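Local coordinates for protein HTLV-2 integrase catalytic core domain (Human T-cell leukemia virus 2, PDB 6QBT) that probably carries out the DNA-cutting and strand-joining steps of retroviral integration, as the magnesium-binding catalytic core of the viral integrase, at residues H16-H27 / V39-T50. Sequence-based numbering, arbitrary orientation.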
ATOM      1  N   HIS A  16     -16.839 -16.306   9.132  1.00 35.61           N
ATOM      2  CA  HIS A  16     -16.145 -16.595  10.358  1.00 36.70           C
ATOM      3  C   HIS A  16     -15.061 -17.606  10.091  1.00 36.56           C
ATOM      4  O   HIS A  16     -15.200 -18.411   9.185  1.00 37.13           O
ATOM      5  CB  HIS A  16     -17.130 -17.019  11.421  1.00 39.98           C
ATOM      6  CG  HIS A  16     -18.061 -15.916  11.822  1.00 47.24           C
ATOM      7  ND1 HIS A  16     -19.252 -15.666  11.167  1.00 53.75           N
ATOM      8  CD2 HIS A  16     -17.945 -14.954  12.766  1.00 51.18           C
ATOM      9  CE1 HIS A  16     -19.840 -14.610  11.703  1.00 53.31           C
ATOM     10  NE2 HIS A  16     -19.067 -14.159  12.676  1.00 55.34           N
ATOM     11  N   TYR A  17     -13.934 -17.477  10.797  1.00 36.61           N
ATOM     12  CA  TYR A  17     -12.769 -18.353  10.612  1.00 35.24           C
ATOM     13  C   TYR A  17     -12.112 -18.655  11.956  1.00 34.86           C
ATOM     14  O   TYR A  17     -11.558 -17.761  12.579  1.00 34.96           O
ATOM     15  CB  TYR A  17     -11.749 -17.745   9.664  1.00 34.89           C
ATOM     16  CG  TYR A  17     -10.638 -18.707   9.355  1.00 35.21           C
ATOM     17  CD1 TYR A  17     -10.823 -19.733   8.428  1.00 36.01           C
ATOM     18  CD2 TYR A  17      -9.418 -18.639  10.023  1.00 35.82           C
ATOM     19  CE1 TYR A  17      -9.818 -20.647   8.152  1.00 37.01           C
ATOM     20  CE2 TYR A  17      -8.392 -19.542   9.753  1.00 36.42           C
ATOM     21  CZ  TYR A  17      -8.595 -20.542   8.816  1.00 37.12           C
ATOM     22  OH  TYR A  17      -7.598 -21.433   8.535  1.00 36.69           O
ATOM     23  N   LYS A  18     -12.181 -19.918  12.371  1.00 34.78           N
ATOM     24  CA  LYS A  18     -11.663 -20.384  13.652  1.00 36.22           C
ATOM     25  C   LYS A  18     -10.170 -20.654  13.505  1.00 35.97           C
ATOM     26  O   LYS A  18      -9.768 -21.411  12.634  1.00 39.44           O
ATOM     27  CB  LYS A  18     -12.373 -21.676  14.089  1.00 38.24           C
ATOM     28  CG  LYS A  18     -13.110 -21.593  15.414  1.00 40.79           C
ATOM     29  CD  LYS A  18     -13.392 -22.961  16.023  1.00 41.83           C
ATOM     30  CE  LYS A  18     -13.810 -22.788  17.474  1.00 43.00           C
ATOM     31  NZ  LYS A  18     -14.028 -24.099  18.132  1.00 45.07           N
ATOM     32  N   TYR A  19      -9.348 -20.022  14.332  1.00 34.79           N
ATOM     33  CA  TYR A  19      -7.905 -20.275  14.339  1.00 33.69           C
ATOM     34  C   TYR A  19      -7.460 -20.165  15.788  1.00 32.07           C
ATOM     35  O   TYR A  19      -7.690 -19.141  16.433  1.00 31.51           O
ATOM     36  CB  TYR A  19      -7.160 -19.268  13.436  1.00 35.03           C
ATOM     37  CG  TYR A  19      -5.630 -19.344  13.470  1.00 37.48           C
ATOM     38  CD1 TYR A  19      -4.925 -20.379  12.815  1.00 40.37           C
ATOM     39  CD2 TYR A  19      -4.874 -18.375  14.156  1.00 39.83           C
ATOM     40  CE1 TYR A  19      -3.514 -20.437  12.844  1.00 41.39           C
ATOM     41  CE2 TYR A  19      -3.474 -18.415  14.191  1.00 39.71           C
ATOM     42  CZ  TYR A  19      -2.795 -19.439  13.535  1.00 42.15           C
ATOM     43  OH  TYR A  19      -1.410 -19.463  13.588  1.00 44.97           O
ATOM     44  N   LYS A  20      -6.862 -21.242  16.289  1.00 31.80           N
ATOM     45  CA  LYS A  20      -6.378 -21.342  17.659  1.00 32.32           C
ATOM     46  C   LYS A  20      -7.449 -20.985  18.689  1.00 33.35           C
ATOM     47  O   LYS A  20      -7.224 -20.174  19.574  1.00 30.74           O
ATOM     48  CB  LYS A  20      -5.124 -20.485  17.827  1.00 33.09           C
ATOM     49  CG  LYS A  20      -4.061 -20.882  16.832  1.00 34.35           C
ATOM     50  CD  LYS A  20      -2.674 -20.455  17.237  1.00 35.47           C
ATOM     51  CE  LYS A  20      -1.677 -21.316  16.482  1.00 37.46           C
ATOM     52  NZ  LYS A  20      -0.287 -20.978  16.851  1.00 39.14           N
ATOM     53  N   LYS A  21      -8.625 -21.590  18.526  1.00 35.07           N
ATOM     54  CA  LYS A  21      -9.754 -21.419  19.432  1.00 35.18           C
ATOM     55  C   LYS A  21     -10.312 -19.993  19.487  1.00 32.43           C
ATOM     56  O   LYS A  21     -10.997 -19.663  20.436  1.00 31.41           O
ATOM     57  CB  LYS A  21      -9.389 -21.883  20.850  1.00 36.23           C
ATOM     58  CG  LYS A  21      -8.788 -23.278  20.940  1.00 39.80           C
ATOM     59  CD  LYS A  21      -7.904 -23.430  22.187  1.00 42.37           C
ATOM     60  CE  LYS A  21      -7.941 -24.830  22.782  1.00 46.13           C
ATOM     61  NZ  LYS A  21      -7.838 -25.902  21.753  1.00 48.40           N
ATOM     62  N   TYR A  22     -10.008 -19.149  18.511  1.00 30.94           N
ATOM     63  CA  TYR A  22     -10.695 -17.871  18.375  1.00 32.00           C
ATOM     64  C   TYR A  22     -11.392 -17.810  17.030  1.00 32.72           C
ATOM     65  O   TYR A  22     -10.786 -18.143  15.983  1.00 31.40           O
ATOM     66  CB  TYR A  22      -9.752 -16.667  18.487  1.00 31.07           C
ATOM     67  CG  TYR A  22     -10.524 -15.354  18.625  1.00 30.62           C
ATOM     68  CD1 TYR A  22     -11.001 -14.914  19.887  1.00 30.07           C
ATOM     69  CD2 TYR A  22     -10.803 -14.566  17.512  1.00 30.21           C
ATOM     70  CE1 TYR A  22     -11.700 -13.720  20.019  1.00 29.32           C
ATOM     71  CE2 TYR A  22     -11.511 -13.378  17.634  1.00 31.09           C
ATOM     72  CZ  TYR A  22     -11.947 -12.961  18.888  1.00 31.67           C
ATOM     73  OH  TYR A  22     -12.659 -11.804  18.980  1.00 34.45           O
ATOM     74  N   LYS A  23     -12.639 -17.341  17.054  1.00 32.38           N
ATOM     75  CA  LYS A  23     -13.434 -17.219  15.841  1.00 35.05           C
ATOM     76  C   LYS A  23     -13.290 -15.801  15.296  1.00 31.75           C
ATOM     77  O   LYS A  23     -13.916 -14.883  15.775  1.00 30.89           O
ATOM     78  CB  LYS A  23     -14.903 -17.567  16.142  1.00 38.17           C
ATOM     79  CG  LYS A  23     -15.830 -17.569  14.930  1.00 43.69           C
ATOM     80  CD  LYS A  23     -17.273 -17.879  15.301  1.00 47.11           C
ATOM     81  CE  LYS A  23     -17.418 -19.331  15.758  1.00 51.99           C
ATOM     82  NZ  LYS A  23     -18.833 -19.680  16.097  1.00 55.75           N
ATOM     83  N   TYR A  24     -12.471 -15.637  14.277  1.00 31.08           N
ATOM     84  CA  TYR A  24     -12.250 -14.322  13.670  1.00 31.40           C
ATOM     85  C   TYR A  24     -13.392 -13.999  12.719  1.00 33.68           C
ATOM     86  O   TYR A  24     -14.084 -14.915  12.224  1.00 33.31           O
ATOM     87  CB  TYR A  24     -10.924 -14.286  12.908  1.00 30.49           C
ATOM     88  CG  TYR A  24      -9.748 -14.393  13.829  1.00 31.74           C
ATOM     89  CD1 TYR A  24      -9.327 -15.636  14.317  1.00 31.57           C
ATOM     90  CD2 TYR A  24      -9.057 -13.257  14.248  1.00 31.11           C
ATOM     91  CE1 TYR A  24      -8.247 -15.738  15.174  1.00 31.66           C
ATOM     92  CE2 TYR A  24      -7.990 -13.354  15.118  1.00 31.62           C
ATOM     93  CZ  TYR A  24      -7.577 -14.593  15.572  1.00 32.03           C
ATOM     94  OH  TYR A  24      -6.506 -14.699  16.445  1.00 32.76           O
ATOM     95  N   CYS A  25     -13.575 -12.695  12.486  1.00 32.82           N
ATOM     96  CA  CYS A  25     -14.547 -12.158  11.545  1.00 32.32           C
ATOM     97  C   CYS A  25     -13.807 -11.662  10.323  1.00 32.10           C
ATOM     98  O   CYS A  25     -13.125 -10.635  10.357  1.00 34.15           O
ATOM     99  CB  CYS A  25     -15.303 -10.997  12.178  1.00 33.78           C
ATOM    100  SG  CYS A  25     -16.280 -11.514  13.600  1.00 34.84           S
ATOM    101  N   LEU A  26     -13.927 -12.416   9.249  1.00 31.54           N
ATOM    102  CA  LEU A  26     -13.437 -12.017   7.957  1.00 33.39           C
ATOM    103  C   LEU A  26     -14.507 -11.116   7.336  1.00 33.49           C
ATOM    104  O   LEU A  26     -15.619 -11.569   7.042  1.00 35.45           O
ATOM    105  CB  LEU A  26     -13.172 -13.251   7.090  1.00 34.34           C
ATOM    106  CG  LEU A  26     -11.831 -13.973   7.276  1.00 36.06           C
ATOM    107  CD1 LEU A  26     -11.174 -13.880   8.647  1.00 37.02           C
ATOM    108  CD2 LEU A  26     -12.065 -15.412   6.958  1.00 38.14           C
ATOM    109  N   HIS A  27     -14.187  -9.840   7.194  1.00 31.50           N
ATOM    110  CA  HIS A  27     -15.040  -8.914   6.488  1.00 32.21           C
ATOM    111  C   HIS A  27     -14.583  -8.939   5.017  1.00 35.13           C
ATOM    112  O   HIS A  27     -13.423  -8.586   4.707  1.00 34.26           O
ATOM    113  CB  HIS A  27     -14.859  -7.511   7.020  1.00 31.64           C
ATOM    114  CG  HIS A  27     -15.363  -7.296   8.400  1.00 32.62           C
ATOM    115  ND1 HIS A  27     -14.733  -7.816   9.514  1.00 35.10           N
ATOM    116  CD2 HIS A  27     -16.389  -6.542   8.863  1.00 32.89           C
ATOM    117  CE1 HIS A  27     -15.382  -7.429  10.599  1.00 31.83           C
ATOM    118  NE2 HIS A  27     -16.392  -6.659  10.233  1.00 32.97           N
ATOM    119  N   VAL A  39     -10.520  -8.499   1.864  1.00 33.80           N
ATOM    120  CA  VAL A  39     -10.858  -9.192   3.079  1.00 37.15           C
ATOM    121  C   VAL A  39     -10.047  -8.590   4.186  1.00 35.70           C
ATOM    122  O   VAL A  39      -8.861  -8.378   4.005  1.00 37.64           O
ATOM    123  CB  VAL A  39     -10.613 -10.734   2.978  1.00 42.57           C
ATOM    124  CG1 VAL A  39      -9.347 -11.050   2.216  1.00 47.03           C
ATOM    125  CG2 VAL A  39     -10.558 -11.409   4.358  1.00 43.75           C
ATOM    126  N   SER A  40     -10.692  -8.337   5.328  1.00 34.75           N
ATOM    127  CA  SER A  40     -10.029  -7.868   6.521  1.00 34.52           C
ATOM    128  C   SER A  40     -10.335  -8.825   7.639  1.00 36.21           C
ATOM    129  O   SER A  40     -11.508  -9.149   7.873  1.00 34.43           O
ATOM    130  CB  SER A  40     -10.560  -6.510   6.921  1.00 35.06           C
ATOM    131  OG  SER A  40     -10.314  -5.589   5.899  1.00 37.36           O
ATOM    132  N   CYS A  41      -9.285  -9.263   8.333  1.00 35.58           N
ATOM    133  CA  CYS A  41      -9.428 -10.120   9.478  1.00 36.07           C
ATOM    134  C   CYS A  41      -9.588  -9.212  10.715  1.00 36.85           C
ATOM    135  O   CYS A  41      -8.747  -8.380  10.998  1.00 38.48           O
ATOM    136  CB  CYS A  41      -8.229 -11.047   9.611  1.00 35.67           C
ATOM    137  SG  CYS A  41      -8.428 -12.269  10.939  1.00 41.20           S
ATOM    138  N   LYS A  42     -10.702  -9.361  11.408  1.00 35.67           N
ATOM    139  CA  LYS A  42     -11.027  -8.576  12.571  1.00 34.93           C
ATOM    140  C   LYS A  42     -11.425  -9.554  13.654  1.00 35.36           C
ATOM    141  O   LYS A  42     -11.826 -10.674  13.355  1.00 33.78           O
ATOM    142  CB  LYS A  42     -12.221  -7.646  12.279  1.00 35.95           C
ATOM    143  CG  LYS A  42     -12.040  -6.638  11.154  1.00 35.11           C
ATOM    144  CD  LYS A  42     -10.968  -5.614  11.503  1.00 34.23           C
ATOM    145  CE  LYS A  42     -10.929  -4.492  10.470  1.00 36.23           C
ATOM    146  NZ  LYS A  42      -9.877  -3.474  10.775  1.00 35.86           N
ATOM    147  N   LYS A  43     -11.328  -9.115  14.904  1.00 37.06           N
ATOM    148  CA  LYS A  43     -11.773  -9.902  16.045  1.00 40.70           C
ATOM    149  C   LYS A  43     -13.303  -9.824  16.249  1.00 40.20           C
ATOM    150  O   LYS A  43     -13.914 -10.696  16.910  1.00 40.86           O
ATOM    151  CB  LYS A  43     -11.018  -9.457  17.308  1.00 43.68           C
ATOM    152  CG  LYS A  43      -9.539  -9.835  17.312  1.00 47.64           C
ATOM    153  CD  LYS A  43      -8.784  -9.097  18.414  1.00 51.63           C
ATOM    154  CE  LYS A  43      -7.327  -9.540  18.523  1.00 56.41           C
ATOM    155  NZ  LYS A  43      -7.155 -10.998  18.832  1.00 59.13           N
ATOM    156  N   LYS A  44     -13.904  -8.781  15.681  1.00 37.87           N
ATOM    157  CA  LYS A  44     -15.289  -8.433  15.925  1.00 40.21           C
ATOM    158  C   LYS A  44     -15.928  -7.952  14.647  1.00 38.30           C
ATOM    159  O   LYS A  44     -15.246  -7.712  13.675  1.00 35.58           O
ATOM    160  CB  LYS A  44     -15.368  -7.283  16.935  1.00 45.68           C
ATOM    161  CG  LYS A  44     -14.500  -7.435  18.185  1.00 45.75           C
ATOM    162  CD  LYS A  44     -14.784  -6.313  19.161  1.00 47.66           C
ATOM    163  CE  LYS A  44     -16.027  -6.656  19.970  1.00 51.36           C
ATOM    164  NZ  LYS A  44     -16.870  -5.479  20.311  1.00 53.67           N
ATOM    165  N   GLU A  45     -17.242  -7.788  14.676  1.00 38.86           N
ATOM    166  CA  GLU A  45     -17.997  -7.239  13.561  1.00 40.05           C
ATOM    167  C   GLU A  45     -18.967  -6.114  13.982  1.00 39.70           C
ATOM    168  O   GLU A  45     -20.066  -6.042  13.460  1.00 43.05           O
ATOM    169  CB  GLU A  45     -18.718  -8.355  12.804  1.00 40.41           C
ATOM    170  CG  GLU A  45     -19.689  -9.191  13.608  1.00 42.92           C
ATOM    171  CD  GLU A  45     -20.258 -10.326  12.768  1.00 47.58           C
ATOM    172  OE1 GLU A  45     -20.792 -10.068  11.664  1.00 48.15           O
ATOM    173  OE2 GLU A  45     -20.152 -11.490  13.194  1.00 52.43           O
ATOM    174  N   THR A  46     -18.531  -5.214  14.870  1.00 37.50           N
ATOM    175  CA  THR A  46     -19.305  -4.015  15.211  1.00 38.43           C
ATOM    176  C   THR A  46     -19.049  -2.948  14.129  1.00 36.85           C
ATOM    177  O   THR A  46     -18.245  -3.165  13.210  1.00 34.15           O
ATOM    178  CB  THR A  46     -18.969  -3.479  16.627  1.00 41.36           C
ATOM    179  OG1 THR A  46     -17.708  -2.800  16.617  1.00 47.19           O
ATOM    180  CG2 THR A  46     -18.916  -4.612  17.656  1.00 40.54           C
ATOM    181  N   SER A  47     -19.756  -1.823  14.218  1.00 36.48           N
ATOM    182  CA  SER A  47     -19.729  -0.776  13.168  1.00 36.83           C
ATOM    183  C   SER A  47     -18.336  -0.130  12.974  1.00 35.84           C
ATOM    184  O   SER A  47     -17.927   0.225  11.860  1.00 36.18           O
ATOM    185  CB  SER A  47     -20.751   0.305  13.493  1.00 36.79           C
ATOM    186  OG  SER A  47     -20.321   1.045  14.615  1.00 35.27           O
ATOM    187  N   CYS A  48     -17.530  -0.179  14.110  1.00 36.20           N
ATOM    188  CA  CYS A  48     -16.222   0.432  14.083  1.00 38.62           C
ATOM    189  C   CYS A  48     -15.201  -0.362  13.214  1.00 37.15           C
ATOM    190  O   CYS A  48     -14.568   0.192  12.299  1.00 35.21           O
ATOM    191  CB  CYS A  48     -15.735   0.595  15.537  1.00 43.32           C
ATOM    192  SG  CYS A  48     -13.944   0.764  15.665  1.00 57.21           S
ATOM    193  N   GLU A  49     -15.421  -1.762  13.287  1.00 34.14           N
ATOM    194  CA  GLU A  49     -14.657  -2.712  12.501  1.00 36.27           C
ATOM    195  C   GLU A  49     -15.201  -2.809  11.089  1.00 34.34           C
ATOM    196  O   GLU A  49     -14.445  -3.037  10.165  1.00 34.80           O
ATOM    197  CB  GLU A  49     -14.681  -4.114  13.130  1.00 38.74           C
ATOM    198  CG  GLU A  49     -13.922  -4.257  14.445  1.00 40.09           C
ATOM    199  CD  GLU A  49     -14.690  -3.780  15.671  1.00 44.52           C
ATOM    200  OE1 GLU A  49     -15.918  -3.534  15.618  1.00 45.28           O
ATOM    201  OE2 GLU A  49     -14.044  -3.647  16.724  1.00 51.87           O
ATOM    202  N   THR A  50     -16.514  -2.646  10.929  1.00 33.87           N
ATOM    203  CA  THR A  50     -17.137  -2.727   9.618  1.00 33.54           C
ATOM    204  C   THR A  50     -16.752  -1.529   8.776  1.00 35.19           C
ATOM    205  O   THR A  50     -16.357  -1.670   7.629  1.00 36.47           O
ATOM    206  CB  THR A  50     -18.644  -2.798   9.767  1.00 33.84           C
ATOM    207  OG1 THR A  50     -18.947  -3.911  10.606  1.00 35.88           O
ATOM    208  CG2 THR A  50     -19.348  -2.980   8.406  1.00 33.77           C
TER
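His-27 buries its imidazole between the edge strand and the start of helix 47-61, and its NE2 finds no polar partner anywhere in the model. The carbonyl oxygen of Lys-44 lies at the ring edge, 3.1 Å from CE1, while Glu-49 O sits over one face. CG of Lys-42 presses on ND1 at 3.4 Å; the lysine bends at chi2 (-66°), and its NZ goes on to Ser-52. Behind the ring, strands 22-27 and 39-42 pair antiparallel: Cys-25 with Lys-42 and His-27 with Ser-40 each exchange two backbone hydrogen bonds, and Leu-26 with Cys-41 forms the non-hydrogen-bonded pair between them. On that pair's face, Cys-41 SG meets the Tyr-24 ring obliquely, 3.5 Å from CD2, and also touches Leu-26 CD1, facing helix 128-142.

Just past the end of strand 37-42, Lys-43 O accepts from the Tyr-22 hydroxyl at 2.7 Å; a chi1 of -168° turns that ring away from the tyrosine's own nitrogen and carries OH there. Glu-45 stretches out to His-16, whose NE2 donates to OE2 at 2.9 Å on the syn side but out of the carboxylate plane, the bond bent to 141°. This is the RNase H-like core's hairpin edge. Glu-45, about 5 Å from the magnesium ion held by Asp-13 and Asp-70, does not coordinate it; His-16 probably steadies its carboxylate nearby, where the metal's charge could act only at long range.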